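Local coordinates for DNA photolyase (Agrobacterium tumefaciens, PDB 4U63), which probably repairs cyclobutane pyrimidine dimers in ultraviolet-damaged DNA with light energy, using a flavin cofactor and a methenyltetrahydrofolate antenna, at residues P65-W73 against R388-P396; F439-E447 against L462-Y473. All coordinates share one frame; numbering follows the deposited sequence. Where two conformers were deposited one is given.

Interaction 1 (P65-W73 against R388-P396). With FAD (flavin-adenine dinucleotide), chain C.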
loop_
_atom_site.group_PDB
_atom_site.type_symbol
_atom_site.label_atom_id
_atom_site.label_comp_id
_atom_site.label_asym_id
_atom_site.label_seq_id
_atom_site.Cartn_x
_atom_site.Cartn_y
_atom_site.Cartn_z
ATOM N N PRO A 65 4.455 1.802 -10.396
ATOM C CA PRO A 65 4.455 0.672 -9.450
ATOM C C PRO A 65 5.760 0.553 -8.708
ATOM O O PRO A 65 6.826 0.693 -9.312
ATOM C CB PRO A 65 4.284 -0.561 -10.342
ATOM C CG PRO A 65 3.801 -0.068 -11.633
ATOM C CD PRO A 65 4.289 1.337 -11.788
ATOM N N LEU A 66 5.677 0.280 -7.412
ATOM C CA LEU A 66 6.863 0.197 -6.581
ATOM C C LEU A 66 7.640 -1.112 -6.787
ATOM O O LEU A 66 8.783 -1.218 -6.338
ATOM C CB LEU A 66 6.498 0.391 -5.099
ATOM C CG LEU A 66 5.804 1.703 -4.663
ATOM C CD1 LEU A 66 6.085 1.978 -3.180
ATOM C CD2 LEU A 66 6.217 2.908 -5.498
ATOM N N GLY A 67 7.041 -2.095 -7.469
ATOM C CA GLY A 67 7.687 -3.375 -7.680
ATOM C C GLY A 67 6.892 -4.352 -8.516
ATOM O O GLY A 67 5.854 -3.999 -9.068
ATOM N N GLY A 68 7.394 -5.581 -8.594
ATOM C CA GLY A 68 6.818 -6.648 -9.439
ATOM C C GLY A 68 5.359 -6.987 -9.152
ATOM O O GLY A 68 4.551 -7.086 -10.067
ATOM N N ALA A 69 5.015 -7.158 -7.881
ATOM C CA ALA A 69 3.614 -7.429 -7.508
ATOM C C ALA A 69 2.681 -6.279 -7.918
ATOM O O ALA A 69 1.567 -6.503 -8.401
ATOM C CB ALA A 69 3.507 -7.701 -6.020
ATOM N N GLN A 70 3.146 -5.050 -7.731
ATOM C CA GLN A 70 2.349 -3.884 -8.084
ATOM C C GLN A 70 2.238 -3.677 -9.608
ATOM O O GLN A 70 1.281 -3.061 -10.084
ATOM C CB GLN A 70 2.900 -2.646 -7.391
ATOM C CG GLN A 70 1.847 -1.598 -7.144
ATOM C CD GLN A 70 2.248 -0.661 -6.030
ATOM O OE1 GLN A 70 3.131 0.168 -6.208
ATOM N NE2 GLN A 70 1.612 -0.798 -4.870
ATOM N N GLU A 71 3.214 -4.185 -10.364
ATOM C CA GLU A 71 3.117 -4.195 -11.833
ATOM C C GLU A 71 1.999 -5.136 -12.295
ATOM O O GLU A 71 1.246 -4.806 -13.211
ATOM C CB GLU A 71 4.448 -4.588 -12.470
ATOM C CG GLU A 71 5.500 -3.497 -12.376
ATOM C CD GLU A 71 6.835 -3.904 -12.951
ATOM O OE1 GLU A 71 7.120 -5.111 -13.054
ATOM O OE2 GLU A 71 7.617 -3.008 -13.299
ATOM N N TRP A 72 1.891 -6.301 -11.654
ATOM C CA TRP A 72 0.755 -7.193 -11.890
ATOM C C TRP A 72 -0.541 -6.448 -11.612
ATOM O O TRP A 72 -1.470 -6.496 -12.419
ATOM C CB TRP A 72 0.842 -8.439 -11.009
ATOM C CG TRP A 72 -0.303 -9.380 -11.144
ATOM C CD1 TRP A 72 -0.375 -10.447 -11.976
ATOM C CD2 TRP A 72 -1.540 -9.351 -10.415
ATOM N NE1 TRP A 72 -1.576 -11.084 -11.821
ATOM C CE2 TRP A 72 -2.314 -10.437 -10.868
ATOM C CE3 TRP A 72 -2.068 -8.513 -9.425
ATOM C CZ2 TRP A 72 -3.591 -10.711 -10.370
ATOM C CZ3 TRP A 72 -3.345 -8.784 -8.926
ATOM C CH2 TRP A 72 -4.089 -9.876 -9.400
ATOM N N TRP A 73 -0.586 -5.757 -10.475
ATOM C CA TRP A 73 -1.755 -4.972 -10.090
ATOM C C TRP A 73 -2.076 -3.903 -11.142
ATOM O O TRP A 73 -3.232 -3.762 -11.580
ATOM C CB TRP A 73 -1.557 -4.316 -8.714
ATOM C CG TRP A 73 -2.839 -3.772 -8.194
ATOM C CD1 TRP A 73 -3.405 -2.573 -8.512
ATOM C CD2 TRP A 73 -3.753 -4.425 -7.307
ATOM N NE1 TRP A 73 -4.607 -2.431 -7.866
ATOM C CE2 TRP A 73 -4.845 -3.551 -7.117
ATOM C CE3 TRP A 73 -3.749 -5.663 -6.642
ATOM C CZ2 TRP A 73 -5.928 -3.870 -6.290
ATOM C CZ3 TRP A 73 -4.827 -5.973 -5.816
ATOM C CH2 TRP A 73 -5.902 -5.081 -5.656
ATOM N N ARG A 388 8.610 -3.686 -0.971
ATOM C CA ARG A 388 8.329 -2.877 -2.162
ATOM C C ARG A 388 8.131 -3.722 -3.419
ATOM O O ARG A 388 7.320 -3.372 -4.273
ATOM C CB ARG A 388 9.446 -1.851 -2.414
ATOM C CG ARG A 388 9.056 -0.417 -2.113
ATOM C CD ARG A 388 10.261 0.524 -2.069
ATOM N NE ARG A 388 11.279 0.203 -3.074
ATOM C CZ ARG A 388 12.590 0.447 -2.948
ATOM N NH1 ARG A 388 13.090 1.021 -1.847
ATOM N NH2 ARG A 388 13.418 0.104 -3.936
ATOM N N ASP A 389 8.877 -4.821 -3.529
ATOM C CA ASP A 389 8.814 -5.686 -4.710
ATOM C C ASP A 389 7.699 -6.723 -4.649
ATOM O O ASP A 389 7.293 -7.258 -5.700
ATOM C CB ASP A 389 10.154 -6.404 -4.923
ATOM C CG ASP A 389 10.295 -6.994 -6.336
ATOM O OD1 ASP A 389 9.919 -6.337 -7.336
ATOM O OD2 ASP A 389 10.795 -8.121 -6.456
ATOM N N THR A 390 7.206 -7.015 -3.444
ATOM C CA THR A 390 6.313 -8.168 -3.240
ATOM C C THR A 390 4.888 -7.848 -2.787
ATOM O O THR A 390 4.006 -8.696 -2.912
ATOM C CB THR A 390 6.926 -9.149 -2.230
ATOM O OG1 THR A 390 7.276 -8.445 -1.032
ATOM C CG2 THR A 390 8.175 -9.805 -2.814
ATOM N N LEU A 391 4.674 -6.648 -2.255
ATOM C CA LEU A 391 3.340 -6.211 -1.838
ATOM C C LEU A 391 2.564 -5.579 -2.972
ATOM O O LEU A 391 3.039 -4.639 -3.594
ATOM C CB LEU A 391 3.430 -5.172 -0.725
ATOM C CG LEU A 391 3.910 -5.615 0.665
ATOM C CD1 LEU A 391 4.174 -4.392 1.541
ATOM C CD2 LEU A 391 2.886 -6.534 1.321
ATOM N N VAL A 392 1.349 -6.082 -3.228
ATOM C CA VAL A 392 0.440 -5.373 -4.129
ATOM C C VAL A 392 0.062 -3.985 -3.562
ATOM O O VAL A 392 -0.239 -3.079 -4.335
ATOM C CB VAL A 392 -0.823 -6.176 -4.516
ATOM C CG1 VAL A 392 -0.441 -7.358 -5.415
ATOM C CG2 VAL A 392 -1.625 -6.638 -3.306
ATOM N N ASP A 393 0.103 -3.834 -2.235
ATOM C CA ASP A 393 -0.244 -2.553 -1.571
ATOM C C ASP A 393 0.941 -1.657 -1.249
ATOM O O ASP A 393 0.770 -0.653 -0.541
ATOM C CB ASP A 393 -1.130 -2.774 -0.306
ATOM C CG ASP A 393 -0.395 -3.447 0.867
ATOM O OD1 ASP A 393 0.858 -3.468 0.940
ATOM O OD2 ASP A 393 -1.103 -3.977 1.745
ATOM N N ALA A 394 2.131 -1.984 -1.777
ATOM C CA ALA A 394 3.323 -1.200 -1.480
ATOM C C ALA A 394 3.032 0.286 -1.604
ATOM O O ALA A 394 2.576 0.758 -2.656
ATOM C CB ALA A 394 4.475 -1.592 -2.384
ATOM N N ASP A 395 3.316 1.020 -0.530
ATOM C CA ASP A 395 3.012 2.440 -0.457
ATOM C C ASP A 395 4.247 3.191 0.045
ATOM O O ASP A 395 4.860 2.776 1.033
ATOM C CB ASP A 395 1.797 2.654 0.447
ATOM C CG ASP A 395 1.355 4.078 0.477
ATOM O OD1 ASP A 395 1.983 4.861 1.228
ATOM O OD2 ASP A 395 0.397 4.415 -0.271
ATOM N N PRO A 396 4.626 4.294 -0.630
ATOM C CA PRO A 396 5.875 4.987 -0.259
ATOM C C PRO A 396 5.857 5.620 1.142
ATOM O O PRO A 396 6.912 5.864 1.716
ATOM C CB PRO A 396 6.007 6.064 -1.340
ATOM C CG PRO A 396 4.610 6.317 -1.782
ATOM C CD PRO A 396 3.924 4.997 -1.724
HETATM P PA FAD C . -7.474 -3.047 7.421
HETATM O O1A FAD C . -7.227 -3.574 8.798
HETATM O O2A FAD C . -8.756 -3.391 6.738
HETATM O O5B FAD C . -7.242 -1.461 7.497
HETATM C C5B FAD C . -7.875 -0.553 6.588
HETATM C C4B FAD C . -6.865 0.350 5.895
HETATM O O4B FAD C . -6.142 1.139 6.838
HETATM C C3B FAD C . -5.813 -0.405 5.117
HETATM O O3B FAD C . -6.300 -0.852 3.841
HETATM C C2B FAD C . -4.700 0.616 5.032
HETATM O O2B FAD C . -4.923 1.552 3.975
HETATM C C1B FAD C . -4.803 1.332 6.355
HETATM N N9A FAD C . -3.883 0.817 7.394
HETATM C C8A FAD C . -4.161 -0.147 8.289
HETATM N N7A FAD C . -3.119 -0.358 9.119
HETATM C C5A FAD C . -2.143 0.506 8.766
HETATM C C6A FAD C . -0.784 0.790 9.235
HETATM N N6A FAD C . -0.267 0.102 10.272
HETATM N N1A FAD C . -0.094 1.755 8.585
HETATM C C2A FAD C . -0.618 2.433 7.538
HETATM N N3A FAD C . -1.862 2.215 7.065
HETATM C C4A FAD C . -2.648 1.277 7.630
HETATM N N1 FAD C . 0.243 -0.698 4.403
HETATM C C2 FAD C . 0.129 -0.290 3.120
HETATM O O2 FAD C . -0.986 0.149 2.756
HETATM N N3 FAD C . 1.171 -0.344 2.253
HETATM C C4 FAD C . 2.392 -0.808 2.622
HETATM O O4 FAD C . 3.361 -0.842 1.819
HETATM C C4X FAD C . 2.583 -1.282 4.008
HETATM N N5 FAD C . 3.763 -1.790 4.469
HETATM C C5X FAD C . 3.895 -2.190 5.768
HETATM C C6 FAD C . 5.102 -2.681 6.248
HETATM C C7 FAD C . 5.244 -3.106 7.572
HETATM C C7M FAD C . 6.566 -3.639 8.075
HETATM C C8 FAD C . 4.086 -3.043 8.491
HETATM C C8M FAD C . 4.181 -3.483 9.936
HETATM C C9 FAD C . 2.891 -2.562 8.024
HETATM C C9A FAD C . 2.729 -2.126 6.706
HETATM N N10 FAD C . 1.479 -1.634 6.227
HETATM C C10 FAD C . 1.393 -1.201 4.893
HETATM C "C1'" FAD C . 0.310 -1.477 7.102
HETATM C "C2'" FAD C . -0.699 -2.597 7.227
HETATM O "O2'" FAD C . -0.022 -3.806 7.593
HETATM C "C3'" FAD C . -1.516 -2.779 5.963
HETATM O "O3'" FAD C . -2.130 -1.553 5.575
HETATM C "C4'" FAD C . -2.588 -3.838 6.215
HETATM O "O4'" FAD C . -1.960 -5.107 6.382
HETATM C "C5'" FAD C . -3.543 -3.879 5.039
HETATM O "O5'" FAD C . -4.571 -4.865 5.218
HETATM P P FAD C . -6.105 -4.389 5.205
HETATM O O1P FAD C . -6.962 -5.601 5.325
HETATM O O2P FAD C . -6.372 -3.518 4.010
HETATM O O3P FAD C . -6.187 -3.499 6.540
HETATM O O HOH W 1 10.410 0.857 -5.939
HETATM O O HOH W 2 5.083 -4.536 -5.491
#
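Gln70 reaches across to the turn at Val392-Ala394 and holds it by two backbone carbonyls. From CB the chain starts anti to the backbone N (chi1 -152°) and runs on extended, so the amide is carried over to the turn. CG passes Val392 O at 3.8 Å, and CD lies near both carbonyls. At the tip, NE2 donates to Val392 O (3.0 Å), approaching from above that carbonyl plane, and to Ala394 O (2.9 Å), where it lies in the carbonyl plane on a lone pair. Both acceptors sit in the amide plane of Gln70, so both N-H groups are used almost straight. OE1 turns back to accept from Leu66 N at 2.8 Å, which fixes which way round the amide lies. Glutamine suits the place because one flat group can both donate and accept.

The turn so gripped, a type I beta turn from Leu391 to Ala394, belongs to the FAD-binding part of the photolyase fold, whereas Gln70 stands in the first turn of helix 68-87 in the N-terminal photolyase domain. On the side of the turn away from Gln70, flavin N3 donates to Asp393 O (2.8 Å), and Asp395 N donates to FAD O4.

Gly67, at the N-cap of helix 68-87, brings CA within 3.4 Å of Arg388 O in a CA-H...O contact, and glycine suits so close a backbone approach. Next to it, Gly68 N bonds Asp389 OD1 from above the carboxylate plane, and Ala69 N bonds Asp389 O. Asp389 O and Thr390 O also accept from the folate antenna. The small CB of Ala69 fits against Thr390 O at 3.3 Å. Val392 sets CB 3.7 Å from Trp73 CE3, their side chains crossing at about a right angle. A water accepts from Gln70 N and donates to Arg388 O and Leu391 O.

Interaction 2 (F439-E447 against L462-Y473)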
loop_
_atom_site.group_PDB
_atom_site.type_symbol
_atom_site.label_atom_id
_atom_site.label_comp_id
_atom_site.label_asym_id
_atom_site.label_seq_id
_atom_site.Cartn_x
_atom_site.Cartn_y
_atom_site.Cartn_z
ATOM N N PHE A 439 -0.017 -21.779 5.696
ATOM C CA PHE A 439 1.150 -21.387 4.889
ATOM C C PHE A 439 2.416 -22.210 5.082
ATOM O O PHE A 439 3.340 -22.086 4.285
ATOM C CB PHE A 439 1.413 -19.904 5.106
ATOM C CG PHE A 439 0.288 -19.037 4.615
ATOM C CD1 PHE A 439 0.083 -18.874 3.259
ATOM C CD2 PHE A 439 -0.580 -18.419 5.502
ATOM C CE1 PHE A 439 -0.950 -18.097 2.785
ATOM C CE2 PHE A 439 -1.624 -17.635 5.040
ATOM C CZ PHE A 439 -1.815 -17.473 3.678
ATOM N N VAL A 440 2.455 -23.044 6.119
ATOM C CA VAL A 440 3.542 -23.988 6.338
ATOM C C VAL A 440 2.864 -25.369 6.513
ATOM O O VAL A 440 2.875 -25.945 7.613
ATOM C CB VAL A 440 4.406 -23.596 7.561
ATOM C CG1 VAL A 440 5.711 -24.378 7.560
ATOM C CG2 VAL A 440 4.692 -22.093 7.574
ATOM N N PRO A 441 2.259 -25.898 5.419
ATOM C CA PRO A 441 1.477 -27.138 5.491
ATOM C C PRO A 441 2.276 -28.378 5.877
ATOM O O PRO A 441 1.698 -29.338 6.348
ATOM C CB PRO A 441 0.915 -27.282 4.071
ATOM C CG PRO A 441 1.908 -26.583 3.214
ATOM C CD PRO A 441 2.314 -25.392 4.032
ATOM N N GLU A 442 3.587 -28.360 5.690
ATOM C CA GLU A 442 4.434 -29.454 6.179
ATOM C C GLU A 442 4.385 -29.641 7.710
ATOM O O GLU A 442 4.758 -30.694 8.206
ATOM C CB GLU A 442 5.884 -29.277 5.734
ATOM C CG GLU A 442 6.561 -28.009 6.222
ATOM C CD GLU A 442 6.462 -26.874 5.229
ATOM O OE1 GLU A 442 5.338 -26.579 4.767
ATOM O OE2 GLU A 442 7.509 -26.273 4.921
ATOM N N LEU A 443 3.949 -28.612 8.443
ATOM C CA LEU A 443 3.726 -28.719 9.887
ATOM C C LEU A 443 2.263 -29.065 10.288
ATOM O O LEU A 443 1.958 -29.105 11.471
ATOM C CB LEU A 443 4.169 -27.409 10.571
ATOM C CG LEU A 443 5.631 -27.025 10.324
ATOM C CD1 LEU A 443 5.966 -25.714 11.022
ATOM C CD2 LEU A 443 6.578 -28.125 10.781
ATOM N N GLU A 444 1.400 -29.326 9.303
ATOM C CA GLU A 444 -0.046 -29.584 9.515
ATOM C C GLU A 444 -0.380 -30.527 10.675
ATOM O O GLU A 444 -1.331 -30.275 11.426
ATOM C CB GLU A 444 -0.665 -30.132 8.208
ATOM C CG GLU A 444 -2.058 -30.762 8.316
ATOM C CD GLU A 444 -3.137 -29.787 8.760
ATOM O OE1 GLU A 444 -3.120 -28.620 8.317
ATOM O OE2 GLU A 444 -4.011 -30.192 9.553
ATOM N N LYS A 445 0.383 -31.608 10.813
ATOM C CA LYS A 445 0.058 -32.649 11.801
ATOM C C LYS A 445 0.553 -32.391 13.217
ATOM O O LYS A 445 0.163 -33.111 14.133
ATOM C CB LYS A 445 0.549 -34.008 11.307
ATOM C CG LYS A 445 -0.033 -34.384 9.953
ATOM C CD LYS A 445 -0.100 -35.888 9.757
ATOM C CE LYS A 445 -0.674 -36.234 8.393
ATOM N NZ LYS A 445 -1.304 -37.583 8.393
ATOM N N LEU A 446 1.404 -31.379 13.406
ATOM C CA LEU A 446 1.862 -31.032 14.749
ATOM C C LEU A 446 0.722 -30.479 15.581
ATOM O O LEU A 446 -0.123 -29.732 15.082
ATOM C CB LEU A 446 2.982 -29.994 14.728
ATOM C CG LEU A 446 4.409 -30.439 14.437
ATOM C CD1 LEU A 446 5.304 -29.210 14.514
ATOM C CD2 LEU A 446 4.892 -31.526 15.397
ATOM N N GLU A 447 0.728 -30.847 16.857
ATOM C CA GLU A 447 -0.239 -30.356 17.827
ATOM C C GLU A 447 0.125 -28.931 18.188
ATOM O O GLU A 447 1.268 -28.519 17.984
ATOM C CB GLU A 447 -0.213 -31.230 19.078
ATOM C CG GLU A 447 -0.641 -32.671 18.831
ATOM C CD GLU A 447 -0.301 -33.605 19.981
ATOM O OE1 GLU A 447 0.434 -33.197 20.913
ATOM O OE2 GLU A 447 -0.768 -34.761 19.949
ATOM N N LEU A 462 7.540 -35.524 16.431
ATOM C CA LEU A 462 8.004 -35.151 15.093
ATOM C C LEU A 462 7.824 -36.304 14.122
ATOM O O LEU A 462 7.367 -36.108 13.001
ATOM C CB LEU A 462 9.473 -34.727 15.124
ATOM C CG LEU A 462 9.790 -33.408 15.830
ATOM C CD1 LEU A 462 11.286 -33.263 16.053
ATOM C CD2 LEU A 462 9.257 -32.223 15.038
ATOM N N LYS A 463 8.183 -37.506 14.569
ATOM C CA LYS A 463 7.994 -38.723 13.783
ATOM C C LYS A 463 6.521 -38.921 13.417
ATOM O O LYS A 463 6.191 -39.112 12.245
ATOM C CB LYS A 463 8.518 -39.947 14.552
ATOM N N LYS A 464 5.648 -38.855 14.421
ATOM C CA LYS A 464 4.200 -39.019 14.222
ATOM C C LYS A 464 3.595 -37.962 13.278
ATOM O O LYS A 464 2.676 -38.265 12.513
ATOM C CB LYS A 464 3.472 -38.989 15.575
ATOM C CG LYS A 464 1.964 -39.178 15.479
ATOM C CD LYS A 464 1.311 -39.278 16.846
ATOM C CE LYS A 464 -0.201 -39.344 16.712
ATOM N NZ LYS A 464 -0.883 -39.446 18.029
ATOM N N ALA A 465 4.110 -36.731 13.345
ATOM C CA ALA A 465 3.642 -35.634 12.484
ATOM C C ALA A 465 4.280 -35.613 11.082
ATOM O O ALA A 465 3.879 -34.810 10.234
ATOM C CB ALA A 465 3.879 -34.297 13.176
ATOM N N GLY A 466 5.267 -36.477 10.841
ATOM C CA GLY A 466 5.932 -36.551 9.542
ATOM C C GLY A 466 6.855 -35.373 9.292
ATOM O O GLY A 466 7.019 -34.942 8.149
ATOM N N VAL A 467 7.454 -34.855 10.367
ATOM C CA VAL A 467 8.354 -33.708 10.296
ATOM C C VAL A 467 9.774 -34.147 10.624
ATOM O O VAL A 467 10.040 -34.637 11.715
ATOM C CB VAL A 467 7.951 -32.590 11.291
ATOM C CG1 VAL A 467 8.932 -31.422 11.215
ATOM C CG2 VAL A 467 6.532 -32.107 11.020
ATOM N N GLU A 468 10.674 -33.976 9.665
ATOM C CA GLU A 468 12.095 -34.143 9.886
ATOM C C GLU A 468 12.750 -32.770 9.812
ATOM O O GLU A 468 12.812 -32.158 8.736
ATOM C CB GLU A 468 12.673 -35.079 8.834
ATOM C CG GLU A 468 14.138 -35.426 9.041
ATOM C CD GLU A 468 14.631 -36.480 8.069
ATOM O OE1 GLU A 468 13.807 -37.030 7.302
ATOM O OE2 GLU A 468 15.839 -36.750 8.075
ATOM N N LEU A 469 13.229 -32.273 10.949
ATOM C CA LEU A 469 13.869 -30.957 10.982
ATOM C C LEU A 469 15.172 -31.010 10.201
ATOM O O LEU A 469 15.964 -31.930 10.385
ATOM C CB LEU A 469 14.112 -30.494 12.417
ATOM C CG LEU A 469 12.832 -30.257 13.222
ATOM C CD1 LEU A 469 13.171 -29.947 14.668
ATOM C CD2 LEU A 469 11.995 -29.142 12.612
ATOM N N GLY A 470 15.373 -30.026 9.324
ATOM C CA GLY A 470 16.507 -30.009 8.406
ATOM C C GLY A 470 16.207 -30.577 7.021
ATOM O O GLY A 470 17.062 -30.513 6.140
ATOM N N LYS A 471 15.004 -31.134 6.826
ATOM C CA LYS A 471 14.586 -31.688 5.524
ATOM C C LYS A 471 13.203 -31.158 5.169
ATOM O O LYS A 471 13.040 -30.377 4.234
ATOM C CB LYS A 471 14.550 -33.221 5.574
ATOM N N THR A 472 12.221 -31.594 5.947
ATOM C CA THR A 472 10.824 -31.174 5.830
ATOM C C THR A 472 10.623 -29.699 6.156
ATOM O O THR A 472 9.846 -29.001 5.494
ATOM C CB THR A 472 9.986 -31.987 6.835
ATOM O OG1 THR A 472 10.230 -33.379 6.621
ATOM C CG2 THR A 472 8.504 -31.705 6.711
ATOM N N TYR A 473 11.312 -29.251 7.201
ATOM C CA TYR A 473 11.220 -27.883 7.698
ATOM C C TYR A 473 12.557 -27.536 8.381
ATOM O O TYR A 473 13.136 -28.385 9.053
ATOM C CB TYR A 473 10.029 -27.752 8.662
ATOM C CG TYR A 473 9.812 -26.341 9.149
ATOM C CD1 TYR A 473 9.282 -25.377 8.303
ATOM C CD2 TYR A 473 10.148 -25.968 10.452
ATOM C CE1 TYR A 473 9.091 -24.074 8.727
ATOM C CE2 TYR A 473 9.957 -24.660 10.895
ATOM C CZ TYR A 473 9.427 -23.720 10.027
ATOM O OH TYR A 473 9.233 -22.430 10.425
HETATM O O HOH W 3 10.079 -25.901 4.592
HETATM O O HOH W 4 2.974 -32.184 9.778
#
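Apolar packing carries most of this contact, and Leu443 and Tyr473 are at its heart. Leu443 sets CD1 over the centre of one face of the Tyr473 ring, 4.0 Å from its centroid and 5° off the ring normal, a CH-pi contact. Its other branch, CD2, lies between Tyr473 CG and Val467 CG2; a leucine, forked at CG, can serve both neighbours. The ring gets there because Tyr473 CG is anti to the backbone N (chi1 -176°). Val440 adds CG1 against CE1 of the same ring at 3.6 Å. Farther along, Leu446 CD2 meets Ala465 CB at 3.7 Å, and the short alanine also lets Lys445 CB come close while the lysine amine leads away from the contact.

Gly466, at positive phi, completes a Schellman motif at the end of the helix, from which the chain turns into Val467.

Polar contacts between the segments run through water. One water donates to Glu442 O and Ala465 O, each at 2.8 Å, and accepts from Lys445 N. Another donates to Glu442 OE2 (2.6 Å) and to Thr472 O. Glu442 folds back at chi2 (-94°), laying CG alongside Thr472 O and bringing OE2 near the edge of the Tyr473 ring at CD1, the carboxylate plane steeply inclined to that of the ring. The same oxygen forms a salt bridge with Arg352 of helix 345-357, which probably keeps the glutamate ionised.

With leucine, valine and alanine inside and water joining carbonyls and carboxylate at the border, the two segments are held by shape and hydrophobic burial rather than by direct polar bonds.

Interaction 1 lies near the centre of the molecule, its centre about 8 Å from that of the chain, whereas interaction 2 lies about 34 Å out. Their centres are 32 Å apart and their nearest atoms about 12 Å. Along the chain they come in series: 65-73 pairs with 388-396 across 314 intervening residues before 439-447 meets 462-473 over a gap of 14. Interaction 1 joins the N-terminal photolyase domain to the FAD-binding region, where 388-396 touches both folate (Asp389, Thr390) and flavin (Asp393, Asp395). Interaction 2 joins neighbouring parts of the C-terminal region. Helix 345-357 is common ground: Leu354 touches Thr390 and Leu391, and Arg352 touches Val440 and Glu442.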